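Local structure of HTH-type transcriptional regulator PrpR (Mycobacterium tuberculosis, 6D2S) at residues S32-G37 and A44-D49; E140-A145 and S171-P176; V231-M234 and R238-F241. The protein regulates expression of the enzymes that break down short-chain fatty acids through the glyoxylate and methylcitrate cycles, including propionate derived from cholesterol. All coordinates share one frame; numbering follows the deposited sequence. Where two conformers were deposited one is given.

In the fold
The three contacts follow one another along the chain without overlapping. Contact 1 joins the loop after helix 19-31 to helix 39-51 on the surface of the mostly helical N-terminal half. Contact 2, centred about 22 Å away, is buried and packs helix 138-147 against the loop after helix 163-170; the two touch where Thr-36 OG1 probably hydrogen-bonds Glu-140 OE2. Contact 3 lies at the hairpin edge of the five-stranded antiparallel sheet, its centre about 22 Å from that of contact 2 and 42 Å from that of contact 1, on the opposite side of the chain's centre from contact 1. Contact 2 thus lies between the other two and joins residues matching the regulator's IrrE-like and GAF-like sequence families.

Contact 1: S32-G37 and A44-D49; sequences SGMRTG and AELMRD
Met-34 and Leu-46 make the central contact between the loop that follows helix 19-31 and the middle of helix 39-51, and it is apolar. The terminal methyl of the methionine does the touching: Met-34 CE sits 3.5 Å from Leu-46 CD2, tighter than carbons usually pack, and 3.7 Å from Leu-46 CB. The two side chains cross at about a right angle, and the methyl abuts the side of the leucine, against CB, CG and CD2. A bend at chi2 (-90°) turns the methionine chain off its initial course and carries SD and CE across to the helix. Helix 19-31 adds Phe-29 beside Met-34 and Met-28 beside Leu-46, while Phe-134 of helix 116-135 touches both residues.

A looser, polar-to-apolar approach comes from Ser-32, whose OG lies 4.2 Å from Leu-46 CD2. That hydroxyl is hydrogen-bonded back to the carbonyl O of Met-28 in the last turn of helix 19-31.

Backbone geometry sets the loop's path. Gly-33 takes a positive phi (72°) and closes helix 19-31 with a Schellman motif, after which the chain turns off and places Met-34 where its bent chain can reach Leu-46.

With the hydroxyl of Ser-32 turned back to Met-28, what joins the two segments in this connection between helices 19-31 and 39-51 is dispersion between a thioether and a branched aliphatic chain.

Contact 2: E140-A145 and S171-P176; sequences EFHRAA and STLQRP
Leu-173 reaches between Phe-141 and His-142, and nearly everything that the two segments cover on each other falls on these three side chains. Its CD1 methyl does most of the work, lying 4.1 Å from Phe-141 CE2 on one ring and 4.2 Å from His-142 CD2 on the other. It approaches both rings obliquely. The second methyl joins in on the phenylalanine alone, with Leu-173 CD2 4.1 Å from Phe-141 CD2, so the leucine fork straddles one ortho carbon of the ring.

Phe-141 and His-142 are neighbours on helix 138-147, and both start with CG anti to the backbone N (chi1 -179° and -178°), which sends the two rings off the helix towards the leucine. Leu-173 itself is the centre of an inverse gamma turn, closed by the bond from Gln-174 N to Thr-172 O at 2.7 Å. The leucine packs the loop between helix 163-170 and strand 183-189 onto helix 138-147. Both rings lie in the region matching the IrrE N-terminal-like family, and the turn lies close to where the match to the ScfR C-terminal family begins.

The phenylalanine is buried further by Val-166 and Leu-170 of helix 163-170. The imidazole is tied down at its polar end, with His-142 NE2 hydrogen-bonded to the carbonyl O of Arg-179. At the end of the turn, the amide of Gln-174 folds back on the same chain: NE2 reaches Ser-171 O at 2.9 Å, arriving from above the carbonyl plane, 41° out of it. The same NE2 also bonds the carbonyl O of Asn-15, a sodium ligand.

Contact 3: V231-M234 and R238-F241; sequences VAQM and RSYF
Met-234 lays its sulfur over the ring of Tyr-240 at the end of the beta hairpin formed by strands 228-233 and 239-247, at the edge of the five-stranded antiparallel sheet of the C-terminal, GAF-like part. As modelled, SD stands 4.5 Å from the centroid of the Tyr-240 ring and only 14° off its normal, a Met-aromatic contact over the face. Chi1 and chi2 bring SD over the ring, and the bend at chi3 (65°) turns CE away from it. The methylene part of the methionine is modelled too close to the ring, so its exact placement is doubtful. Phe-203 and Ile-184 touch both residues, and the phenol OH is hydrogen-bonded to Asp-236 in the turn.

Ala-232 pairs with Tyr-240 as the hydrogen-bonded pair and sends its methyl to the same face of the sheet. Their backbones exchange two bonds, Ala-232 N to Tyr-240 O at 3.0 Å and Tyr-240 N to Ala-232 O at 2.7 Å.

Across the other face, Val-231 stands opposite Phe-241 and Gln-233 opposite Ser-239, both non-hydrogen-bonded pairs. Valine divides its branches between two partners: CG2 comes obliquely to the phenylalanine ring, 3.8 Å from Phe-241 CD1, while CG1 lies against the CB of Ser-239. The valine and phenylalanine side chains cross at about a right angle.

Past the last paired residues, the hairpin is closed by a nearly linear bond running almost along the carbonyl direction, from Met-234 N to Arg-238 O at 3.0 Å.

Contact 1: S32-G37 and A44-D49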
ATOM      1  N   SER A  32     -14.100   2.154  16.517  1.00 26.93           N
ATOM      2  CA  SER A  32     -14.313   0.771  16.915  1.00 28.07           C
ATOM      3  C   SER A  32     -13.309   0.309  17.963  1.00 31.17           C
ATOM      4  O   SER A  32     -13.343  -0.857  18.361  1.00 36.61           O
ATOM      5  CB  SER A  32     -14.282  -0.151  15.684  1.00 27.42           C
ATOM      6  OG  SER A  32     -13.010  -0.160  15.069  1.00 36.98           O
ATOM      7  N   GLY A  33     -12.433   1.195  18.427  1.00 32.38           N
ATOM      8  CA  GLY A  33     -11.501   0.839  19.483  1.00 32.41           C
ATOM      9  C   GLY A  33     -10.386  -0.089  19.055  1.00 33.89           C
ATOM     10  O   GLY A  33      -9.833  -0.806  19.895  1.00 30.83           O
ATOM     11  N   MET A  34     -10.033  -0.084  17.770  1.00 27.86           N
ATOM     12  CA  MET A  34      -8.932  -0.904  17.281  1.00 27.16           C
ATOM     13  C   MET A  34      -7.614  -0.460  17.903  1.00 23.94           C
ATOM     14  O   MET A  34      -7.435   0.696  18.294  1.00 23.16           O
ATOM     15  CB  MET A  34      -8.819  -0.805  15.756  1.00 27.45           C
ATOM     16  CG  MET A  34     -10.093  -1.136  14.980  1.00 34.01           C
ATOM     17  SD  MET A  34     -10.215  -2.878  14.553  1.00 32.08           S
ATOM     18  CE  MET A  34     -11.981  -3.053  14.325  1.00 36.99           C
ATOM     19  N   ARG A  35      -6.674  -1.395  17.966  1.00 23.18           N
ATOM     20  CA  ARG A  35      -5.308  -1.097  18.362  1.00 30.93           C
ATOM     21  C   ARG A  35      -4.369  -1.861  17.444  1.00 28.09           C
ATOM     22  O   ARG A  35      -4.658  -2.995  17.049  1.00 20.99           O
ATOM     23  CB  ARG A  35      -5.047  -1.473  19.827  1.00 42.31           C
ATOM     24  CG  ARG A  35      -5.239  -2.948  20.126  1.00 56.29           C
ATOM     25  CD  ARG A  35      -5.066  -3.239  21.610  1.00 68.92           C
ATOM     26  NE  ARG A  35      -3.707  -2.964  22.067  1.00 77.93           N
ATOM     27  CZ  ARG A  35      -3.310  -3.054  23.333  1.00 83.29           C
ATOM     28  NH1 ARG A  35      -4.171  -3.412  24.276  1.00 84.97           N
ATOM     29  NH2 ARG A  35      -2.051  -2.785  23.655  1.00 86.24           N
ATOM     30  N   THR A  36      -3.256  -1.222  17.087  1.00 23.27           N
ATOM     31  CA  THR A  36      -2.269  -1.875  16.243  1.00 24.77           C
ATOM     32  C   THR A  36      -1.816  -3.190  16.870  1.00 25.72           C
ATOM     33  O   THR A  36      -1.659  -3.299  18.089  1.00 29.52           O
ATOM     34  CB  THR A  36      -1.078  -0.938  16.014  1.00 28.81           C
ATOM     35  OG1 THR A  36      -1.524   0.204  15.269  1.00 32.42           O
ATOM     36  CG2 THR A  36       0.021  -1.643  15.231  1.00 28.00           C
ATOM     37  N   GLY A  37      -1.652  -4.212  16.031  1.00 25.54           N
ATOM     38  CA  GLY A  37      -1.291  -5.525  16.535  1.00 26.86           C
ATOM     39  C   GLY A  37      -2.466  -6.477  16.629  1.00 28.75           C
ATOM     40  O   GLY A  37      -3.416  -6.235  17.380  1.00 27.60           O
ATOM     41  N   ALA A  44     -12.086  -9.192  12.200  1.00 15.08           N
ATOM     42  CA  ALA A  44     -13.093 -10.252  12.132  1.00 15.49           C
ATOM     43  C   ALA A  44     -14.263  -9.956  13.066  1.00 21.74           C
ATOM     44  O   ALA A  44     -15.426 -10.207  12.724  1.00 21.22           O
ATOM     45  CB  ALA A  44     -12.462 -11.606  12.480  1.00 16.60           C
ATOM     46  N   GLU A  45     -13.967  -9.429  14.256  1.00 18.66           N
ATOM     47  CA  GLU A  45     -15.019  -9.033  15.187  1.00 21.47           C
ATOM     48  C   GLU A  45     -15.854  -7.890  14.621  1.00 20.63           C
ATOM     49  O   GLU A  45     -17.088  -7.922  14.689  1.00 20.38           O
ATOM     50  CB  GLU A  45     -14.401  -8.635  16.533  1.00 25.48           C
ATOM     51  CG  GLU A  45     -15.413  -8.325  17.621  1.00 42.14           C
ATOM     52  CD  GLU A  45     -14.755  -7.959  18.942  1.00 56.18           C
ATOM     53  OE1 GLU A  45     -14.958  -6.823  19.422  1.00 61.64           O
ATOM     54  OE2 GLU A  45     -14.026  -8.810  19.497  1.00 60.81           O
ATOM     55  N   LEU A  46     -15.196  -6.859  14.075  1.00 18.95           N
ATOM     56  CA  LEU A  46     -15.931  -5.754  13.462  1.00 20.39           C
ATOM     57  C   LEU A  46     -16.833  -6.253  12.334  1.00 18.26           C
ATOM     58  O   LEU A  46     -18.004  -5.861  12.238  1.00 18.34           O
ATOM     59  CB  LEU A  46     -14.947  -4.697  12.945  1.00 21.36           C
ATOM     60  CG  LEU A  46     -15.483  -3.466  12.217  1.00 25.18           C
ATOM     61  CD1 LEU A  46     -16.478  -2.732  13.087  1.00 27.41           C
ATOM     62  CD2 LEU A  46     -14.328  -2.536  11.822  1.00 27.55           C
ATOM     63  N   MET A  47     -16.307  -7.129  11.474  1.00 16.42           N
ATOM     64  CA  MET A  47     -17.108  -7.619  10.352  1.00 17.12           C
ATOM     65  C   MET A  47     -18.357  -8.339  10.836  1.00 16.27           C
ATOM     66  O   MET A  47     -19.443  -8.168  10.268  1.00 18.46           O
ATOM     67  CB  MET A  47     -16.267  -8.541   9.465  1.00 16.34           C
ATOM     68  CG  MET A  47     -15.210  -7.784   8.675  1.00 16.91           C
ATOM     69  SD  MET A  47     -15.985  -6.817   7.361  1.00 22.49           S
ATOM     70  CE  MET A  47     -15.766  -7.920   5.965  1.00 27.02           C
ATOM     71  N   ARG A  48     -18.221  -9.154  11.887  1.00 17.03           N
ATOM     72  CA  ARG A  48     -19.368  -9.842  12.472  1.00 18.30           C
ATOM     73  C   ARG A  48     -20.348  -8.852  13.095  1.00 21.85           C
ATOM     74  O   ARG A  48     -21.561  -8.919  12.857  1.00 21.55           O
ATOM     75  CB  ARG A  48     -18.861 -10.835  13.527  1.00 21.42           C
ATOM     76  CG  ARG A  48     -19.853 -11.826  14.052  1.00 37.02           C
ATOM     77  CD  ARG A  48     -19.123 -12.861  14.915  1.00 39.36           C
ATOM     78  NE  ARG A  48     -20.058 -13.756  15.582  1.00 43.83           N
ATOM     79  CZ  ARG A  48     -20.611 -13.503  16.760  1.00 43.40           C
ATOM     80  NH1 ARG A  48     -20.309 -12.379  17.401  1.00 44.09           N
ATOM     81  NH2 ARG A  48     -21.464 -14.369  17.290  1.00 46.22           N
ATOM     82  N   ASP A  49     -19.831  -7.927  13.906  1.00 21.77           N
ATOM     83  CA  ASP A  49     -20.684  -7.027  14.681  1.00 27.31           C
ATOM     84  C   ASP A  49     -21.440  -6.056  13.784  1.00 29.23           C
ATOM     85  O   ASP A  49     -22.626  -5.791  14.006  1.00 29.86           O
ATOM     86  CB  ASP A  49     -19.831  -6.244  15.678  1.00 28.29           C
ATOM     87  CG  ASP A  49     -19.418  -7.072  16.883  1.00 41.22           C
ATOM     88  OD1 ASP A  49     -19.919  -8.205  17.039  1.00 38.97           O
ATOM     89  OD2 ASP A  49     -18.580  -6.578  17.672  1.00 51.27           O
TER

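Contact 2: E140-A145 and S171-P176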
ATOM      1  N   GLU A 140      -1.553   8.069  13.182  1.00 14.36           N
ATOM      2  CA  GLU A 140      -0.671   7.165  13.911  1.00 14.03           C
ATOM      3  C   GLU A 140       0.504   6.733  13.043  1.00 12.70           C
ATOM      4  O   GLU A 140       1.650   6.696  13.508  1.00 14.79           O
ATOM      5  CB  GLU A 140      -1.465   5.946  14.398  1.00 18.45           C
ATOM      6  CG  GLU A 140      -0.608   4.917  15.118  1.00 20.01           C
ATOM      7  CD  GLU A 140      -1.415   3.734  15.650  1.00 28.31           C
ATOM      8  OE1 GLU A 140      -2.644   3.872  15.833  1.00 27.98           O
ATOM      9  OE2 GLU A 140      -0.811   2.668  15.874  1.00 28.67           O
ATOM     10  N   PHE A 141       0.236   6.384  11.782  1.00 12.54           N
ATOM     11  CA  PHE A 141       1.298   5.939  10.889  1.00 13.91           C
ATOM     12  C   PHE A 141       2.263   7.075  10.570  1.00 12.58           C
ATOM     13  O   PHE A 141       3.489   6.885  10.574  1.00 12.18           O
ATOM     14  CB  PHE A 141       0.682   5.374   9.605  1.00  9.58           C
ATOM     15  CG  PHE A 141       1.693   4.857   8.631  1.00 10.75           C
ATOM     16  CD1 PHE A 141       2.364   3.667   8.879  1.00 12.51           C
ATOM     17  CD2 PHE A 141       1.965   5.557   7.449  1.00 11.66           C
ATOM     18  CE1 PHE A 141       3.314   3.181   7.971  1.00 13.00           C
ATOM     19  CE2 PHE A 141       2.902   5.077   6.544  1.00 14.22           C
ATOM     20  CZ  PHE A 141       3.582   3.893   6.806  1.00 13.72           C
ATOM     21  N   HIS A 142       1.721   8.265  10.300  1.00 11.77           N
ATOM     22  CA  HIS A 142       2.563   9.431  10.032  1.00 13.87           C
ATOM     23  C   HIS A 142       3.465   9.725  11.219  1.00 15.14           C
ATOM     24  O   HIS A 142       4.675   9.940  11.058  1.00 14.31           O
ATOM     25  CB  HIS A 142       1.681  10.640   9.699  1.00 11.65           C
ATOM     26  CG  HIS A 142       2.451  11.881   9.358  1.00 17.64           C
ATOM     27  ND1 HIS A 142       2.836  12.804  10.308  1.00 27.65           N
ATOM     28  CD2 HIS A 142       2.894  12.357   8.171  1.00 26.82           C
ATOM     29  CE1 HIS A 142       3.491  13.791   9.720  1.00 29.77           C
ATOM     30  NE2 HIS A 142       3.531  13.549   8.421  1.00 23.53           N
ATOM     31  N   ARG A 143       2.885   9.735  12.428  1.00 12.52           N
ATOM     32  CA  ARG A 143       3.684   9.956  13.629  0.55 16.34           C
ATOM     33  C   ARG A 143       4.767   8.894  13.768  1.00 16.14           C
ATOM     34  O   ARG A 143       5.911   9.210  14.116  1.00 18.17           O
ATOM     35  CB  ARG A 143       2.775   9.974  14.862  0.55 17.44           C
ATOM     36  CG  ARG A 143       3.489  10.211  16.184  0.55 26.58           C
ATOM     37  CD  ARG A 143       2.492  10.370  17.338  0.55 33.82           C
ATOM     38  NE  ARG A 143       1.722   9.151  17.605  0.55 38.17           N
ATOM     39  CZ  ARG A 143       0.449   8.970  17.257  0.55 41.37           C
ATOM     40  NH1 ARG A 143      -0.216   9.929  16.622  0.55 41.15           N
ATOM     41  NH2 ARG A 143      -0.164   7.827  17.546  0.55 38.90           N
ATOM     42  N   ALA A 144       4.431   7.632  13.488  1.00 14.32           N
ATOM     43  CA  ALA A 144       5.417   6.561  13.603  1.00 16.51           C
ATOM     44  C   ALA A 144       6.514   6.709  12.561  1.00 15.10           C
ATOM     45  O   ALA A 144       7.692   6.461  12.851  1.00 15.39           O
ATOM     46  CB  ALA A 144       4.735   5.196  13.460  1.00 15.76           C
ATOM     47  N   ALA A 145       6.149   7.097  11.338  1.00 11.86           N
ATOM     48  CA  ALA A 145       7.167   7.298  10.314  1.00 11.79           C
ATOM     49  C   ALA A 145       8.142   8.394  10.725  1.00 19.48           C
ATOM     50  O   ALA A 145       9.362   8.255  10.556  1.00 18.34           O
ATOM     51  CB  ALA A 145       6.506   7.624   8.972  1.00 14.15           C
ATOM     52  N   SER A 171       3.837   6.403   0.341  1.00 11.14           N
ATOM     53  CA  SER A 171       3.601   7.156  -0.889  1.00 12.23           C
ATOM     54  C   SER A 171       2.207   7.782  -0.954  1.00 13.31           C
ATOM     55  O   SER A 171       1.927   8.513  -1.913  1.00 13.12           O
ATOM     56  CB  SER A 171       3.813   6.255  -2.111  1.00 14.99           C
ATOM     57  OG  SER A 171       2.676   5.435  -2.367  1.00 15.57           O
ATOM     58  N   THR A 172       1.337   7.523   0.017  1.00 10.92           N
ATOM     59  CA  THR A 172       0.009   8.130   0.054  1.00 10.60           C
ATOM     60  C   THR A 172      -0.106   9.280   1.047  1.00 11.12           C
ATOM     61  O   THR A 172      -1.210   9.802   1.224  1.00 10.51           O
ATOM     62  CB  THR A 172      -1.076   7.088   0.405  1.00 12.70           C
ATOM     63  OG1 THR A 172      -0.905   6.632   1.764  1.00 11.69           O
ATOM     64  CG2 THR A 172      -1.029   5.895  -0.558  1.00 13.19           C
ATOM     65  N   LEU A 173       0.974   9.668   1.732  1.00 10.68           N
ATOM     66  CA  LEU A 173       0.862  10.635   2.831  1.00 10.75           C
ATOM     67  C   LEU A 173       0.808  12.068   2.297  1.00 14.67           C
ATOM     68  O   LEU A 173       1.676  12.901   2.559  1.00 11.46           O
ATOM     69  CB  LEU A 173       2.007  10.457   3.829  1.00 11.00           C
ATOM     70  CG  LEU A 173       2.062   9.075   4.487  1.00 10.39           C
ATOM     71  CD1 LEU A 173       3.119   9.039   5.583  1.00 10.96           C
ATOM     72  CD2 LEU A 173       0.686   8.649   5.039  1.00 10.61           C
ATOM     73  N   GLN A 174      -0.258  12.348   1.536  1.00 11.15           N
ATOM     74  CA  GLN A 174      -0.504  13.681   0.996  1.00 11.62           C
ATOM     75  C   GLN A 174      -1.763  14.331   1.576  1.00 13.11           C
ATOM     76  O   GLN A 174      -2.399  15.161   0.919  1.00 12.96           O
ATOM     77  CB  GLN A 174      -0.586  13.635  -0.533  1.00 13.63           C
ATOM     78  CG  GLN A 174       0.782  13.590  -1.223  1.00 12.90           C
ATOM     79  CD  GLN A 174       1.466  12.234  -1.083  1.00 13.04           C
ATOM     80  OE1 GLN A 174       2.527  12.123  -0.474  1.00 15.20           O
ATOM     81  NE2 GLN A 174       0.855  11.195  -1.645  1.00 13.45           N
ATOM     82  N   ARG A 175      -2.124  13.993   2.804  1.00 10.73           N
ATOM     83  CA  ARG A 175      -3.279  14.645   3.423  1.00 12.68           C
ATOM     84  C   ARG A 175      -2.963  16.122   3.630  1.00 15.82           C
ATOM     85  O   ARG A 175      -1.917  16.453   4.203  1.00 15.56           O
ATOM     86  CB  ARG A 175      -3.632  13.989   4.765  1.00 13.22           C
ATOM     87  CG  ARG A 175      -4.796  14.677   5.504  1.00 15.11           C
ATOM     88  CD  ARG A 175      -5.161  13.929   6.802  1.00 13.07           C
ATOM     89  NE  ARG A 175      -5.733  12.604   6.555  1.00 11.27           N
ATOM     90  CZ  ARG A 175      -6.076  11.762   7.527  1.00 11.79           C
ATOM     91  NH1 ARG A 175      -5.895  12.120   8.801  1.00 14.25           N
ATOM     92  NH2 ARG A 175      -6.592  10.573   7.235  1.00 15.10           N
ATOM     93  N   PRO A 176      -3.820  17.034   3.174  1.00 19.06           N
ATOM     94  CA  PRO A 176      -3.508  18.460   3.308  1.00 22.18           C
ATOM     95  C   PRO A 176      -3.246  18.817   4.764  1.00 17.57           C
ATOM     96  O   PRO A 176      -3.959  18.381   5.669  1.00 18.91           O
ATOM     97  CB  PRO A 176      -4.760  19.154   2.757  1.00 22.11           C
ATOM     98  CG  PRO A 176      -5.336  18.145   1.780  1.00 21.66           C
ATOM     99  CD  PRO A 176      -5.074  16.800   2.430  1.00 16.26           C
TER

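Contact 3: V231-M234 and R238-F241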
ATOM      1  N   VAL A 231      21.787   7.488  -4.756  1.00 23.02           N
ATOM      2  CA  VAL A 231      21.373   8.827  -5.153  1.00 23.19           C
ATOM      3  C   VAL A 231      21.467   8.901  -6.667  1.00 24.50           C
ATOM      4  O   VAL A 231      22.513   8.593  -7.252  1.00 26.89           O
ATOM      5  CB  VAL A 231      22.232   9.911  -4.475  1.00 24.93           C
ATOM      6  CG1 VAL A 231      21.773  11.298  -4.907  1.00 24.97           C
ATOM      7  CG2 VAL A 231      22.144   9.774  -2.960  1.00 25.45           C
ATOM      8  N   ALA A 232      20.369   9.295  -7.301  1.00 24.57           N
ATOM      9  CA  ALA A 232      20.269   9.354  -8.747  1.00 30.13           C
ATOM     10  C   ALA A 232      19.522  10.615  -9.148  1.00 27.29           C
ATOM     11  O   ALA A 232      18.581  11.043  -8.469  1.00 28.90           O
ATOM     12  CB  ALA A 232      19.551   8.123  -9.314  1.00 32.83           C
ATOM     13  N   GLN A 233      19.952  11.203 -10.252  1.00 27.93           N
ATOM     14  CA  GLN A 233      19.278  12.365 -10.801  1.00 33.40           C
ATOM     15  C   GLN A 233      18.081  11.921 -11.632  1.00 33.16           C
ATOM     16  O   GLN A 233      18.140  10.910 -12.339  1.00 31.57           O
ATOM     17  CB  GLN A 233      20.259  13.171 -11.652  1.00 32.56           C
ATOM     18  CG  GLN A 233      19.973  14.658 -11.704  1.00 40.28           C
ATOM     19  CD  GLN A 233      21.039  15.416 -12.461  1.00 44.47           C
ATOM     20  OE1 GLN A 233      20.849  15.784 -13.621  1.00 50.29           O
ATOM     21  NE2 GLN A 233      22.178  15.647 -11.813  1.00 45.64           N
ATOM     22  N   MET A 234      16.994  12.671 -11.541  1.00 38.37           N
ATOM     23  CA  MET A 234      15.796  12.433 -12.329  1.00 43.53           C
ATOM     24  C   MET A 234      15.648  13.474 -13.436  1.00 41.96           C
ATOM     25  O   MET A 234      16.434  14.425 -13.527  1.00 39.88           O
ATOM     26  CB  MET A 234      14.560  12.429 -11.421  1.00 55.03           C
ATOM     27  CG  MET A 234      14.527  11.245 -10.461  1.00 62.08           C
ATOM     28  SD  MET A 234      13.145  10.117 -10.739  1.00 68.58           S
ATOM     29  CE  MET A 234      13.535   9.465 -12.359  1.00 65.66           C
ATOM     30  N   ARG A 238      16.993  17.342 -10.607  1.00 30.68           N
ATOM     31  CA  ARG A 238      17.219  17.232  -9.175  1.00 29.94           C
ATOM     32  C   ARG A 238      17.625  15.810  -8.820  1.00 31.86           C
ATOM     33  O   ARG A 238      17.295  14.856  -9.529  1.00 31.82           O
ATOM     34  CB  ARG A 238      15.971  17.652  -8.396  1.00 31.82           C
ATOM     35  CG  ARG A 238      15.578  19.102  -8.684  1.00 32.63           C
ATOM     36  CD  ARG A 238      14.511  19.593  -7.749  1.00 35.42           C
ATOM     37  NE  ARG A 238      14.930  19.516  -6.355  1.00 35.29           N
ATOM     38  CZ  ARG A 238      15.543  20.497  -5.699  1.00 37.84           C
ATOM     39  NH1 ARG A 238      15.817  21.641  -6.315  1.00 37.46           N
ATOM     40  NH2 ARG A 238      15.876  20.333  -4.425  1.00 32.90           N
ATOM     41  N   SER A 239      18.363  15.684  -7.721  1.00 26.79           N
ATOM     42  CA  SER A 239      18.807  14.387  -7.240  1.00 25.70           C
ATOM     43  C   SER A 239      17.775  13.802  -6.291  1.00 24.13           C
ATOM     44  O   SER A 239      17.185  14.520  -5.480  1.00 23.65           O
ATOM     45  CB  SER A 239      20.154  14.498  -6.527  1.00 25.71           C
ATOM     46  OG  SER A 239      21.147  15.001  -7.416  1.00 27.30           O
ATOM     47  N   TYR A 240      17.580  12.492  -6.395  1.00 23.51           N
ATOM     48  CA  TYR A 240      16.650  11.761  -5.550  1.00 24.41           C
ATOM     49  C   TYR A 240      17.412  10.709  -4.766  1.00 23.27           C
ATOM     50  O   TYR A 240      18.347  10.090  -5.284  1.00 25.16           O
ATOM     51  CB  TYR A 240      15.537  11.120  -6.380  1.00 24.56           C
ATOM     52  CG  TYR A 240      14.559  12.149  -6.897  1.00 32.34           C
ATOM     53  CD1 TYR A 240      13.285  12.281  -6.346  1.00 29.00           C
ATOM     54  CD2 TYR A 240      14.929  13.021  -7.911  1.00 39.50           C
ATOM     55  CE1 TYR A 240      12.405  13.251  -6.818  1.00 30.71           C
ATOM     56  CE2 TYR A 240      14.062  13.983  -8.387  1.00 40.52           C
ATOM     57  CZ  TYR A 240      12.807  14.097  -7.843  1.00 38.84           C
ATOM     58  OH  TYR A 240      11.961  15.070  -8.338  1.00 39.77           O
ATOM     59  N   PHE A 241      17.025  10.542  -3.505  1.00 20.84           N
ATOM     60  CA  PHE A 241      17.555   9.484  -2.666  1.00 20.78           C
ATOM     61  C   PHE A 241      16.604   8.296  -2.742  1.00 23.36           C
ATOM     62  O   PHE A 241      15.399   8.444  -2.508  1.00 22.61           O
ATOM     63  CB  PHE A 241      17.721   9.967  -1.223  1.00 22.04           C
ATOM     64  CG  PHE A 241      18.523   9.032  -0.368  1.00 26.13           C
ATOM     65  CD1 PHE A 241      19.828   9.332  -0.029  1.00 23.88           C
ATOM     66  CD2 PHE A 241      17.984   7.834   0.067  1.00 27.09           C
ATOM     67  CE1 PHE A 241      20.578   8.469   0.744  1.00 24.31           C
ATOM     68  CE2 PHE A 241      18.736   6.964   0.837  1.00 23.41           C
ATOM     69  CZ  PHE A 241      20.022   7.282   1.183  1.00 21.79           C
TER